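Putative sugar binding protein (Bacteroides vulgatus ATCC 8482, PDB 3KEZ) probably binds sugars at the bacterial outer membrane as a calcium-containing member of the SusD family of nutrient-binding proteins. Local coordinates at residues S16-L27 and L94-I104; N354-N362 and V374-V384. All coordinates share one frame; numbering follows the deposited sequence.

Interaction 1 of 2, residues S16-L27 and L94-I104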
loop_
_atom_site.group_PDB
_atom_site.type_symbol
_atom_site.label_atom_id
_atom_site.label_comp_id
_atom_site.label_asym_id
_atom_site.label_seq_id
_atom_site.Cartn_x
_atom_site.Cartn_y
_atom_site.Cartn_z
ATOM N N SER A 16 22.577 9.975 19.815
ATOM C CA SER A 16 21.669 10.839 19.061
ATOM C C SER A 16 20.318 11.121 19.725
ATOM O O SER A 16 19.638 12.043 19.302
ATOM C CB SER A 16 21.459 10.281 17.670
ATOM O OG SER A 16 20.850 9.031 17.751
ATOM N N ILE A 17 19.912 10.353 20.735
ATOM C CA ILE A 17 18.626 10.603 21.385
ATOM C C ILE A 17 18.891 10.943 22.852
ATOM O O ILE A 17 19.417 10.128 23.601
ATOM C CB ILE A 17 17.673 9.383 21.254
ATOM C CG1 ILE A 17 17.548 8.931 19.794
ATOM C CG2 ILE A 17 16.279 9.676 21.854
ATOM C CD1 ILE A 17 16.762 9.816 18.907
ATOM N N ASN A 18 18.577 12.180 23.222
ATOM C CA ASN A 18 18.687 12.660 24.570
ATOM C C ASN A 18 17.373 13.223 25.116
ATOM O O ASN A 18 17.130 13.152 26.310
ATOM C CB ASN A 18 19.753 13.748 24.609
ATOM C CG ASN A 18 21.147 13.193 24.402
ATOM O OD1 ASN A 18 21.905 13.695 23.581
ATOM N ND2 ASN A 18 21.493 12.155 25.157
ATOM N N VAL A 19 16.548 13.811 24.254
ATOM C CA VAL A 19 15.295 14.446 24.662
ATOM C C VAL A 19 14.220 14.052 23.659
ATOM O O VAL A 19 14.526 13.549 22.575
ATOM C CB VAL A 19 15.457 15.985 24.698
ATOM C CG1 VAL A 19 16.440 16.391 25.767
ATOM C CG2 VAL A 19 15.970 16.510 23.350
ATOM N N LEU A 20 12.957 14.271 24.007
ATOM C CA LEU A 20 11.851 13.862 23.139
ATOM C C LEU A 20 11.938 14.422 21.729
ATOM O O LEU A 20 11.604 13.743 20.754
ATOM C CB LEU A 20 10.493 14.254 23.736
ATOM C CG LEU A 20 9.660 13.188 24.458
ATOM C CD1 LEU A 20 8.241 13.674 24.520
ATOM C CD2 LEU A 20 9.713 11.826 23.760
ATOM N N SER A 21 12.356 15.672 21.622
ATOM C CA SER A 21 12.372 16.330 20.338
ATOM C C SER A 21 13.347 15.638 19.369
ATOM O O SER A 21 13.220 15.781 18.144
ATOM C CB SER A 21 12.756 17.791 20.547
ATOM O OG SER A 21 14.026 17.881 21.143
ATOM N N ASP A 22 14.305 14.888 19.911
ATOM C CA ASP A 22 15.164 14.053 19.072
ATOM C C ASP A 22 14.374 12.914 18.419
ATOM O O ASP A 22 14.689 12.486 17.280
ATOM C CB ASP A 22 16.356 13.498 19.862
ATOM C CG ASP A 22 17.270 14.596 20.408
ATOM O OD1 ASP A 22 17.549 15.584 19.672
ATOM O OD2 ASP A 22 17.722 14.450 21.572
ATOM N N ILE A 23 13.374 12.404 19.142
ATOM C CA ILE A 23 12.507 11.378 18.594
ATOM C C ILE A 23 11.707 12.005 17.471
ATOM O O ILE A 23 11.584 11.412 16.413
ATOM C CB ILE A 23 11.507 10.784 19.591
ATOM C CG1 ILE A 23 12.240 10.192 20.810
ATOM C CG2 ILE A 23 10.640 9.719 18.845
ATOM C CD1 ILE A 23 13.155 9.063 20.445
ATOM N N GLU A 24 11.197 13.219 17.694
ATOM C CA GLU A 24 10.395 13.906 16.682
ATOM C C GLU A 24 11.246 14.166 15.437
ATOM O O GLU A 24 10.790 13.993 14.315
ATOM C CB GLU A 24 9.810 15.213 17.221
ATOM C CG GLU A 24 8.699 15.745 16.346
ATOM N N PHE A 25 12.494 14.555 15.651
ATOM C CA PHE A 25 13.451 14.762 14.566
ATOM C C PHE A 25 13.711 13.486 13.788
ATOM O O PHE A 25 13.749 13.487 12.555
ATOM C CB PHE A 25 14.782 15.271 15.141
ATOM C CG PHE A 25 15.843 15.458 14.095
ATOM C CD1 PHE A 25 15.877 16.615 13.323
ATOM C CD2 PHE A 25 16.789 14.472 13.863
ATOM C CE1 PHE A 25 16.845 16.791 12.359
ATOM C CE2 PHE A 25 17.750 14.632 12.883
ATOM C CZ PHE A 25 17.778 15.802 12.134
ATOM N N THR A 26 13.865 12.381 14.506
ATOM C CA THR A 26 14.090 11.110 13.855
ATOM C C THR A 26 12.847 10.728 13.035
ATOM O O THR A 26 12.997 10.287 11.904
ATOM C CB THR A 26 14.471 10.007 14.859
ATOM O OG1 THR A 26 15.578 10.455 15.651
ATOM C CG2 THR A 26 14.871 8.701 14.142
ATOM N N LEU A 27 11.635 10.934 13.579
ATOM C CA LEU A 27 10.405 10.598 12.824
ATOM C C LEU A 27 10.300 11.454 11.556
ATOM O O LEU A 27 9.951 10.950 10.503
ATOM C CB LEU A 27 9.108 10.690 13.657
ATOM C CG LEU A 27 8.764 9.427 14.453
ATOM C CD1 LEU A 27 7.690 9.704 15.583
ATOM C CD2 LEU A 27 8.398 8.252 13.476
ATOM N N LEU A 94 16.134 2.904 16.136
ATOM C CA LEU A 94 16.773 3.978 16.900
ATOM C C LEU A 94 15.787 4.578 17.888
ATOM O O LEU A 94 16.111 4.731 19.083
ATOM C CB LEU A 94 17.331 5.069 15.981
ATOM C CG LEU A 94 18.023 6.252 16.674
ATOM C CD1 LEU A 94 19.257 5.803 17.487
ATOM C CD2 LEU A 94 18.406 7.319 15.659
ATOM N N ILE A 95 14.587 4.897 17.416
ATOM C CA ILE A 95 13.572 5.461 18.290
ATOM C C ILE A 95 13.205 4.454 19.378
ATOM O O ILE A 95 13.154 4.788 20.568
ATOM C CB ILE A 95 12.278 5.858 17.525
ATOM C CG1 ILE A 95 12.502 7.151 16.766
ATOM C CG2 ILE A 95 11.061 6.024 18.503
ATOM C CD1 ILE A 95 11.433 7.434 15.649
ATOM N N LEU A 96 12.933 3.226 18.962
ATOM C CA LEU A 96 12.311 2.247 19.866
ATOM C C LEU A 96 13.276 1.811 20.966
ATOM O O LEU A 96 12.840 1.554 22.082
ATOM C CB LEU A 96 11.719 1.064 19.082
ATOM C CG LEU A 96 10.491 1.503 18.280
ATOM C CD1 LEU A 96 10.021 0.428 17.318
ATOM C CD2 LEU A 96 9.359 1.999 19.278
HETATM N N MSE A 97 14.583 1.800 20.671
HETATM C CA MSE A 97 15.569 1.430 21.659
HETATM C C MSE A 97 15.820 2.552 22.679
HETATM O O MSE A 97 16.479 2.335 23.704
HETATM C CB MSE A 97 16.895 1.060 20.973
HETATM C CG MSE A 97 16.861 -0.194 20.118
HETATM SE SE MSE A 97 18.531 -0.338 19.130
HETATM C CE MSE A 97 19.627 -1.006 20.531
ATOM N N ASN A 98 15.292 3.737 22.424
ATOM C CA ASN A 98 15.618 4.897 23.246
ATOM C C ASN A 98 14.433 5.561 23.900
ATOM O O ASN A 98 14.545 6.059 25.019
ATOM C CB ASN A 98 16.415 5.908 22.409
ATOM C CG ASN A 98 17.846 5.494 22.249
ATOM O OD1 ASN A 98 18.671 5.724 23.133
ATOM N ND2 ASN A 98 18.150 4.835 21.143
ATOM N N VAL A 99 13.284 5.510 23.237
ATOM C CA VAL A 99 12.156 6.304 23.651
ATOM C C VAL A 99 11.700 6.012 25.073
ATOM O O VAL A 99 11.269 6.930 25.770
ATOM C CB VAL A 99 10.936 6.185 22.671
ATOM C CG1 VAL A 99 10.397 4.772 22.652
ATOM C CG2 VAL A 99 9.871 7.172 23.072
ATOM N N ASP A 100 11.764 4.758 25.504
ATOM C CA ASP A 100 11.281 4.406 26.851
ATOM C C ASP A 100 12.286 4.768 27.956
ATOM O O ASP A 100 11.944 4.771 29.115
ATOM C CB ASP A 100 10.940 2.915 26.930
ATOM C CG ASP A 100 9.749 2.539 26.054
ATOM O OD1 ASP A 100 8.848 3.385 25.862
ATOM O OD2 ASP A 100 9.707 1.383 25.586
ATOM N N LYS A 101 13.510 5.093 27.578
ATOM C CA LYS A 101 14.531 5.474 28.530
ATOM C C LYS A 101 14.451 6.947 28.871
ATOM O O LYS A 101 15.010 7.364 29.883
ATOM C CB LYS A 101 15.906 5.165 27.972
ATOM C CG LYS A 101 16.126 3.674 27.668
ATOM C CD LYS A 101 17.435 3.444 26.919
ATOM C CE LYS A 101 17.764 1.965 26.817
ATOM N NZ LYS A 101 19.239 1.737 26.714
ATOM N N LEU A 102 13.773 7.737 28.037
ATOM C CA LEU A 102 13.748 9.185 28.217
ATOM C C LEU A 102 12.850 9.500 29.401
ATOM O O LEU A 102 11.731 9.051 29.438
ATOM C CB LEU A 102 13.231 9.881 26.944
ATOM C CG LEU A 102 14.061 9.779 25.659
ATOM C CD1 LEU A 102 13.365 10.460 24.437
ATOM C CD2 LEU A 102 15.440 10.382 25.917
ATOM N N SER A 103 13.333 10.226 30.394
ATOM C CA SER A 103 12.416 10.687 31.438
ATOM C C SER A 103 11.667 11.935 30.930
ATOM O O SER A 103 12.247 12.840 30.344
ATOM C CB SER A 103 13.106 10.911 32.790
ATOM O OG SER A 103 13.903 12.063 32.787
ATOM N N ILE A 104 10.356 11.926 31.115
ATOM C CA ILE A 104 9.482 12.945 30.571
ATOM C C ILE A 104 8.535 13.389 31.683
ATOM O O ILE A 104 8.489 12.766 32.748
ATOM C CB ILE A 104 8.685 12.397 29.341
ATOM C CG1 ILE A 104 7.762 11.252 29.744
ATOM C CG2 ILE A 104 9.656 11.904 28.241
ATOM C CD1 ILE A 104 6.905 10.760 28.599
HETATM O O HOH W 1 20.695 7.831 22.081
HETATM O O HOH W 2 18.721 7.895 25.447
#
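Ile95 lays its side chain across the inward face of helix 20-34: its CG2 meets Ile23 CG2 at 3.7 Å, its CG1 runs past Thr26 CG2 in the opposite sense, and its CD1 comes within 3.5 Å of Leu27 CG. One residue thus spans three positions of the facing helix, and with 95 Å² buried it gives more surface to the contact than any other. Leu102 covers the preceding loop and the first turn. Its CD1 lies 3.8 Å from Ile23 CG1 and also reaches Ile17 and Leu20, while CD2 rests 3.3 Å from the carbonyl O of Asn18, a methyl against backbone rather than a polar bond.

Ile17, in the loop ahead of helix 20-34, packs between Leu94, Asn98 and Leu102. Its chi1 of -52° sets CG1 beside the backbone N and turns CG2 anti to it, onto Asn98 CB. The Asn98 amide turns back on its own chain, ND2 donating to Leu94 O in a nearly straight bond (169°), and OD1 accepts from two waters; one takes the N-H of Ile17, the other donates to its carbonyl. Direct hydrogen bonds between the segments are absent, so the polar link is wholly water-mediated. Leu20 and Leu27 also touch helix 109-134; helix 20-34, the end of helix 80-96 and helix 109-134 therefore pack together, consistent with the TPR-like helical scaffold of SusD proteins.

Interaction 2 of 2, residues N354-N362 and V374-V384. With EDO (1,2-ethanediol), chain F.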
loop_
_atom_site.group_PDB
_atom_site.type_symbol
_atom_site.label_atom_id
_atom_site.label_comp_id
_atom_site.label_asym_id
_atom_site.label_seq_id
_atom_site.Cartn_x
_atom_site.Cartn_y
_atom_site.Cartn_z
ATOM N N ASN A 354 -22.690 -13.184 6.264
ATOM C CA ASN A 354 -23.099 -12.536 5.041
ATOM C C ASN A 354 -23.724 -11.175 5.275
ATOM O O ASN A 354 -23.468 -10.240 4.504
ATOM C CB ASN A 354 -24.057 -13.401 4.254
ATOM C CG ASN A 354 -24.251 -12.870 2.860
ATOM O OD1 ASN A 354 -23.283 -12.704 2.101
ATOM N ND2 ASN A 354 -25.484 -12.545 2.530
ATOM N N ALA A 355 -24.512 -11.066 6.338
ATOM C CA ALA A 355 -25.192 -9.812 6.708
ATOM C C ALA A 355 -24.222 -8.664 6.831
ATOM O O ALA A 355 -24.459 -7.563 6.324
ATOM C CB ALA A 355 -25.998 -9.976 8.012
ATOM N N LYS A 356 -23.126 -8.956 7.507
ATOM C CA LYS A 356 -22.068 -8.003 7.762
ATOM C C LYS A 356 -21.289 -7.714 6.493
ATOM O O LYS A 356 -20.950 -6.573 6.249
ATOM C CB LYS A 356 -21.119 -8.541 8.848
ATOM C CG LYS A 356 -20.319 -7.458 9.533
ATOM C CD LYS A 356 -19.442 -7.978 10.709
ATOM C CE LYS A 356 -20.224 -8.120 11.987
ATOM N NZ LYS A 356 -19.311 -8.134 13.193
ATOM N N ALA A 357 -21.030 -8.738 5.671
ATOM C CA ALA A 357 -20.358 -8.513 4.397
ATOM C C ALA A 357 -21.165 -7.577 3.512
ATOM O O ALA A 357 -20.593 -6.644 2.940
ATOM C CB ALA A 357 -20.096 -9.806 3.674
ATOM N N VAL A 358 -22.462 -7.842 3.387
ATOM C CA VAL A 358 -23.365 -6.983 2.633
ATOM C C VAL A 358 -23.369 -5.546 3.202
ATOM O O VAL A 358 -23.281 -4.602 2.424
ATOM C CB VAL A 358 -24.779 -7.550 2.582
ATOM C CG1 VAL A 358 -25.833 -6.493 2.143
ATOM C CG2 VAL A 358 -24.820 -8.782 1.673
ATOM N N LYS A 359 -23.413 -5.394 4.531
ATOM C CA LYS A 359 -23.394 -4.069 5.164
ATOM C C LYS A 359 -22.178 -3.269 4.695
ATOM O O LYS A 359 -22.297 -2.163 4.139
ATOM C CB LYS A 359 -23.382 -4.214 6.681
ATOM C CG LYS A 359 -23.480 -2.865 7.454
ATOM C CD LYS A 359 -23.093 -3.042 8.935
ATOM C CE LYS A 359 -22.331 -1.802 9.507
ATOM N NZ LYS A 359 -22.077 -1.927 10.998
ATOM N N TYR A 360 -20.993 -3.844 4.865
ATOM C CA TYR A 360 -19.765 -3.096 4.564
ATOM C C TYR A 360 -19.562 -2.925 3.066
ATOM O O TYR A 360 -19.203 -1.833 2.584
ATOM C CB TYR A 360 -18.562 -3.736 5.253
ATOM C CG TYR A 360 -18.607 -3.543 6.757
ATOM C CD1 TYR A 360 -18.383 -2.274 7.306
ATOM C CD2 TYR A 360 -18.834 -4.597 7.637
ATOM C CE1 TYR A 360 -18.392 -2.065 8.653
ATOM C CE2 TYR A 360 -18.860 -4.374 9.034
ATOM C CZ TYR A 360 -18.642 -3.101 9.516
ATOM O OH TYR A 360 -18.623 -2.809 10.864
ATOM N N LEU A 361 -19.859 -3.962 2.298
ATOM C CA LEU A 361 -19.645 -3.854 0.885
ATOM C C LEU A 361 -20.600 -2.857 0.262
ATOM O O LEU A 361 -20.214 -2.140 -0.653
ATOM C CB LEU A 361 -19.733 -5.206 0.202
ATOM C CG LEU A 361 -19.020 -5.184 -1.124
ATOM C CD1 LEU A 361 -17.502 -5.102 -0.891
ATOM C CD2 LEU A 361 -19.393 -6.405 -1.921
ATOM N N ASN A 362 -21.828 -2.786 0.801
ATOM C CA ASN A 362 -22.849 -1.935 0.233
ATOM C C ASN A 362 -22.462 -0.455 0.347
ATOM O O ASN A 362 -22.775 0.324 -0.538
ATOM C CB ASN A 362 -24.239 -2.205 0.840
ATOM C CG ASN A 362 -25.311 -2.389 -0.214
ATOM O OD1 ASN A 362 -25.029 -2.469 -1.414
ATOM N ND2 ASN A 362 -26.559 -2.458 0.231
ATOM N N VAL A 374 -25.963 -4.635 -3.185
ATOM C CA VAL A 374 -25.681 -6.047 -3.066
ATOM C C VAL A 374 -26.579 -6.722 -1.992
ATOM O O VAL A 374 -26.340 -7.869 -1.611
ATOM C CB VAL A 374 -24.184 -6.333 -2.814
ATOM C CG1 VAL A 374 -23.323 -6.004 -4.051
ATOM C CG2 VAL A 374 -23.654 -5.616 -1.602
ATOM N N GLU A 375 -27.597 -6.022 -1.509
ATOM C CA GLU A 375 -28.549 -6.608 -0.568
ATOM C C GLU A 375 -29.227 -7.784 -1.248
ATOM O O GLU A 375 -29.487 -7.743 -2.437
ATOM C CB GLU A 375 -29.569 -5.568 -0.093
ATOM C CG GLU A 375 -30.425 -6.035 1.070
ATOM C CD GLU A 375 -31.129 -4.875 1.799
ATOM O OE1 GLU A 375 -30.726 -3.700 1.618
ATOM O OE2 GLU A 375 -32.029 -5.164 2.601
ATOM N N GLY A 376 -29.469 -8.850 -0.494
ATOM C CA GLY A 376 -30.022 -10.094 -1.037
ATOM C C GLY A 376 -29.040 -11.045 -1.735
ATOM O O GLY A 376 -29.441 -12.086 -2.240
ATOM N N LYS A 377 -27.768 -10.692 -1.794
ATOM C CA LYS A 377 -26.765 -11.547 -2.433
ATOM C C LYS A 377 -26.062 -12.340 -1.344
ATOM O O LYS A 377 -25.911 -11.865 -0.212
ATOM C CB LYS A 377 -25.703 -10.725 -3.171
ATOM C CG LYS A 377 -26.265 -9.703 -4.174
ATOM C CD LYS A 377 -26.739 -10.351 -5.414
ATOM C CE LYS A 377 -27.160 -9.340 -6.494
ATOM N NZ LYS A 377 -27.941 -10.085 -7.477
ATOM N N THR A 378 -25.651 -13.553 -1.689
ATOM C CA THR A 378 -24.720 -14.300 -0.865
ATOM C C THR A 378 -23.369 -13.984 -1.440
ATOM O O THR A 378 -23.037 -14.433 -2.553
ATOM C CB THR A 378 -24.997 -15.790 -0.884
ATOM O OG1 THR A 378 -26.303 -16.022 -0.308
ATOM C CG2 THR A 378 -23.908 -16.528 -0.080
ATOM N N LEU A 379 -22.649 -13.104 -0.750
ATOM C CA LEU A 379 -21.398 -12.578 -1.265
ATOM C C LEU A 379 -20.268 -13.608 -1.175
ATOM O O LEU A 379 -20.163 -14.349 -0.195
ATOM C CB LEU A 379 -21.006 -11.270 -0.566
ATOM C CG LEU A 379 -21.866 -10.018 -0.840
ATOM C CD1 LEU A 379 -21.331 -8.921 0.048
ATOM C CD2 LEU A 379 -21.815 -9.608 -2.273
ATOM N N THR A 380 -19.451 -13.638 -2.235
ATOM C CA THR A 380 -18.263 -14.496 -2.347
ATOM C C THR A 380 -16.962 -13.660 -2.180
ATOM O O THR A 380 -16.960 -12.427 -2.292
ATOM C CB THR A 380 -18.246 -15.184 -3.721
ATOM O OG1 THR A 380 -17.957 -14.188 -4.703
ATOM C CG2 THR A 380 -19.618 -15.845 -4.023
ATOM N N LEU A 381 -15.844 -14.316 -1.912
ATOM C CA LEU A 381 -14.582 -13.614 -1.923
ATOM C C LEU A 381 -14.372 -12.894 -3.255
ATOM O O LEU A 381 -13.946 -11.744 -3.298
ATOM C CB LEU A 381 -13.418 -14.572 -1.645
ATOM C CG LEU A 381 -12.020 -13.985 -1.735
ATOM C CD1 LEU A 381 -11.837 -12.861 -0.706
ATOM C CD2 LEU A 381 -10.962 -15.086 -1.592
ATOM N N GLU A 382 -14.671 -13.569 -4.346
ATOM C CA GLU A 382 -14.461 -12.969 -5.655
ATOM C C GLU A 382 -15.287 -11.684 -5.842
ATOM O O GLU A 382 -14.819 -10.750 -6.464
ATOM C CB GLU A 382 -14.794 -13.957 -6.764
ATOM C CG GLU A 382 -14.686 -13.340 -8.135
ATOM C CD GLU A 382 -14.522 -14.341 -9.265
ATOM O OE1 GLU A 382 -14.667 -15.562 -9.064
ATOM O OE2 GLU A 382 -14.238 -13.887 -10.382
ATOM N N ASN A 383 -16.526 -11.687 -5.347
ATOM C CA ASN A 383 -17.398 -10.500 -5.367
ATOM C C ASN A 383 -16.706 -9.337 -4.655
ATOM O O ASN A 383 -16.692 -8.210 -5.149
ATOM C CB ASN A 383 -18.722 -10.730 -4.611
ATOM C CG ASN A 383 -19.686 -11.707 -5.284
ATOM O OD1 ASN A 383 -20.618 -12.159 -4.621
ATOM N ND2 ASN A 383 -19.537 -11.982 -6.571
ATOM N N VAL A 384 -16.138 -9.623 -3.479
ATOM C CA VAL A 384 -15.475 -8.606 -2.697
ATOM C C VAL A 384 -14.209 -8.076 -3.381
ATOM O O VAL A 384 -14.013 -6.851 -3.486
ATOM C CB VAL A 384 -15.205 -9.044 -1.247
ATOM C CG1 VAL A 384 -14.385 -7.987 -0.534
ATOM C CG2 VAL A 384 -16.518 -9.275 -0.500
HETATM C C1 EDO F . -27.700 -9.950 3.956
HETATM O O1 EDO F . -28.380 -9.151 4.943
HETATM C C2 EDO F . -28.594 -10.139 2.739
HETATM O O2 EDO F . -29.048 -8.847 2.273
HETATM O O HOH W 3 -20.846 -13.886 2.388
#
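Two asparagine side chains on one helix, Asn354 and Asn362, take hold of the backbone of the loop 374-379 at separate points. Asn354 uses both ends of its amide: OD1 accepts from Leu379 N at 2.9 Å, with the donor tilted 26° from the carbonyl plane, while ND2 donates a hydrogen bond to Lys377 O, in the plane of the Lys377 carbonyl and on a lone pair. The amide thereby bridges Lys377 and Leu379, and its rotation is fixed by opposite demands at its two ends. CG anti to the backbone N (chi1 -168°) carries the group out to this strip of chain. A water donates both to Asn354 OD1 and to Leu379 O, adding a second link beside the direct bond.

Two turns along the helix, Asn362 OD1 receives Val374 N, an almost straight N-H (168°) that nevertheless arrives well above the carbonyl plane. Its ND2 bonds Ser373 OG, which also accepts from Glu375 N, so Asn362 holds the start of the type II turn 374-377 both directly and through Ser373. Gly376 has positive phi at the third position of that turn, and its N-H binds a 1,2-ethanediol, probably from the crystallisation liquor.

Between the asparagines the contact is apolar. Leu379 CD1 lies over the helix backbone, 3.7 Å from Val358 N, and meets Leu361 CD2 at the same distance; Val358 CG1 faces Glu375 CA at 3.8 Å. Thr380 and Asn383 form a capping box that starts helix 381-392, whose Val384 touches Leu361. Helix 354-368 thus has the turn and the start of helix 381-392 along one side, while Ala357 and Tyr360 pack on helix 337-350 and Tyr360 also on helix 212-229.

Both contacts are partly buried and peripheral, with centres 46 Å apart, on either side of the molecule's middle, one in the N-terminal and one in the C-terminal part of the chain; their nearest atoms are about 29 Å from each other. They share no helix and do not touch. Each sets a helix against a segment that is largely loop, but the chemistry diverges. Interaction 1 buries 612 Å² with no direct hydrogen bond across it, relying on branched aliphatic side chains and two bridging waters. Interaction 2 buries 502 Å² and adds three side-chain-to-backbone bonds, to Val374 N, Lys377 O and Leu379 N, at and just after the turn. Both lie away from the calcium site.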